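Local structure of guanylate kinase (Coxiella burnetii, 3TR0) at residues P15-G19 with A131-L136. The protein catalyses the ATP-dependent phosphorylation of GMP to GDP and probably serves in the recycling of GMP. Residues are numbered along the deposited sequence; the frame is centred on the assembly and turned at random.
With SO4 (sulfate ion), chain B.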
loop_
_atom_site.group_PDB
_atom_site.type_symbol
_atom_site.label_atom_id
_atom_site.label_comp_id
_atom_site.label_asym_id
_atom_site.label_seq_id
_atom_site.Cartn_x
_atom_site.Cartn_y
_atom_site.Cartn_z
ATOM N N PRO A 15 0.247 -16.602 -13.993
ATOM C CA PRO A 15 0.291 -17.708 -14.951
ATOM C C PRO A 15 -0.314 -17.251 -16.272
ATOM O O PRO A 15 -1.138 -16.337 -16.274
ATOM C CB PRO A 15 -0.587 -18.778 -14.289
ATOM C CG PRO A 15 -1.492 -18.018 -13.364
ATOM C CD PRO A 15 -0.652 -16.877 -12.857
ATOM N N SER A 16 0.102 -17.856 -17.378
ATOM C CA SER A 16 -0.487 -17.534 -18.670
ATOM C C SER A 16 -1.989 -17.789 -18.617
ATOM O O SER A 16 -2.437 -18.787 -18.051
ATOM C CB SER A 16 0.164 -18.360 -19.787
ATOM O OG SER A 16 1.538 -18.039 -19.921
ATOM N N GLY A 17 -2.764 -16.875 -19.188
ATOM C CA GLY A 17 -4.209 -17.010 -19.212
ATOM C C GLY A 17 -4.913 -16.353 -18.038
ATOM O O GLY A 17 -6.124 -16.499 -17.875
ATOM N N ALA A 18 -4.163 -15.627 -17.214
ATOM C CA ALA A 18 -4.747 -14.987 -16.037
ATOM C C ALA A 18 -5.318 -13.605 -16.342
ATOM O O ALA A 18 -5.983 -13.008 -15.498
ATOM C CB ALA A 18 -3.728 -14.904 -14.908
ATOM N N GLY A 19 -5.050 -13.099 -17.544
ATOM C CA GLY A 19 -5.567 -11.806 -17.961
ATOM C C GLY A 19 -4.685 -10.649 -17.526
ATOM O O GLY A 19 -5.124 -9.498 -17.461
ATOM N N ALA A 131 -10.519 -21.180 -15.428
ATOM C CA ALA A 131 -10.473 -19.841 -16.014
ATOM C C ALA A 131 -9.267 -19.677 -16.932
ATOM O O ALA A 131 -9.362 -19.058 -17.994
ATOM C CB ALA A 131 -10.461 -18.781 -14.920
ATOM N N LEU A 132 -8.132 -20.236 -16.525
ATOM C CA LEU A 132 -6.930 -20.197 -17.350
ATOM C C LEU A 132 -7.134 -20.953 -18.657
ATOM O O LEU A 132 -6.820 -20.447 -19.733
ATOM C CB LEU A 132 -5.740 -20.797 -16.600
ATOM C CG LEU A 132 -5.318 -20.136 -15.292
ATOM C CD1 LEU A 132 -4.206 -20.945 -14.652
ATOM C CD2 LEU A 132 -4.872 -18.699 -15.540
ATOM N N ARG A 133 -7.650 -22.173 -18.558
ATOM C CA ARG A 133 -7.862 -23.001 -19.739
ATOM C C ARG A 133 -8.831 -22.321 -20.700
ATOM O O ARG A 133 -8.598 -22.279 -21.907
ATOM C CB ARG A 133 -8.384 -24.385 -19.346
ATOM C CG ARG A 133 -8.507 -25.350 -20.514
ATOM C CD ARG A 133 -9.094 -26.686 -20.080
ATOM N NE ARG A 133 -8.228 -27.407 -19.151
ATOM C CZ ARG A 133 -7.246 -28.223 -19.523
ATOM N NH1 ARG A 133 -6.994 -28.417 -20.810
ATOM N NH2 ARG A 133 -6.512 -28.840 -18.607
ATOM N N GLU A 134 -9.917 -21.784 -20.152
ATOM C CA GLU A 134 -10.896 -21.046 -20.939
ATOM C C GLU A 134 -10.259 -19.893 -21.706
ATOM O O GLU A 134 -10.401 -19.801 -22.926
ATOM C CB GLU A 134 -12.021 -20.515 -20.046
ATOM C CG GLU A 134 -13.113 -19.782 -20.814
ATOM C CD GLU A 134 -14.253 -19.330 -19.921
ATOM O OE1 GLU A 134 -14.112 -19.428 -18.684
ATOM O OE2 GLU A 134 -15.282 -18.874 -20.459
ATOM N N ARG A 135 -9.550 -19.018 -20.995
ATOM C CA ARG A 135 -8.930 -17.858 -21.631
ATOM C C ARG A 135 -7.889 -18.271 -22.672
ATOM O O ARG A 135 -7.797 -17.664 -23.742
ATOM C CB ARG A 135 -8.313 -16.917 -20.587
ATOM C CG ARG A 135 -7.811 -15.601 -21.169
ATOM C CD ARG A 135 -7.431 -14.587 -20.087
ATOM N NE ARG A 135 -8.590 -13.896 -19.518
ATOM C CZ ARG A 135 -9.031 -14.059 -18.272
ATOM N NH1 ARG A 135 -8.413 -14.891 -17.442
ATOM N NH2 ARG A 135 -10.092 -13.382 -17.853
ATOM N N LEU A 136 -7.108 -19.300 -22.360
ATOM C CA LEU A 136 -6.061 -19.752 -23.275
ATOM C C LEU A 136 -6.635 -20.395 -24.535
ATOM O O LEU A 136 -6.181 -20.111 -25.642
ATOM C CB LEU A 136 -5.105 -20.723 -22.577
ATOM C CG LEU A 136 -4.106 -20.118 -21.588
ATOM C CD1 LEU A 136 -3.284 -21.214 -20.925
ATOM C CD2 LEU A 136 -3.203 -19.110 -22.289
HETATM S S SO4 B . -2.262 -13.315 -19.609
HETATM O O1 SO4 B . -1.725 -12.048 -20.091
HETATM O O2 SO4 B . -1.629 -14.419 -20.317
HETATM O O3 SO4 B . -2.002 -13.457 -18.172
HETATM O O4 SO4 B . -3.696 -13.366 -19.866
#
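The carbonyl oxygen of G17 takes a nearly straight hydrogen bond from R135, with NH1 2.8 Å from O and an N-H...O angle of 165°. The oxygen lies in the guanidinium plane, at its edge, while NH1 is tilted 31° from the carbonyl plane. R135 has CG anti to its backbone N (chi1 -172°), which runs the chain out past the G17 carbonyl with CD alongside it; a bend at chi3 then turns the guanidinium back, and NH1 reaches the oxygen. One face of the group, near its rim, takes CA of G19.

Two leucines from successive turns of helix 129-137 pack beside R135 against the loop. CD2 of L132 presses on the G17 peptide, 3.4 Å from the G17 carbonyl carbon, and also meets CG of P15 and CB of A18. L136 sets CD2 3.8 Å from G17 N and CD1 near S16 O, a buried oxygen with no polar partner in the model. G17 has no side chain, and the helix comes close here: G17 CA is 4.6 Å from L132 CA.

On its other side the loop turns its amides to a sulfate ion. G17 N binds O2 almost straight at 2.9 Å; the bond from G19 N to O4 is shorter, 2.7 Å, but bent. A18 N adds a weak bond to O3. K20 N, T21 N and R139 NH2 also bind the ion. Helix 129-137 thus packs against the back of a loop between strand 9-13 and helix 20-30 whose backbone amides wrap a tetrahedral anion: the P-loop (Walker A) of this kinase family, predicted to bind ATP.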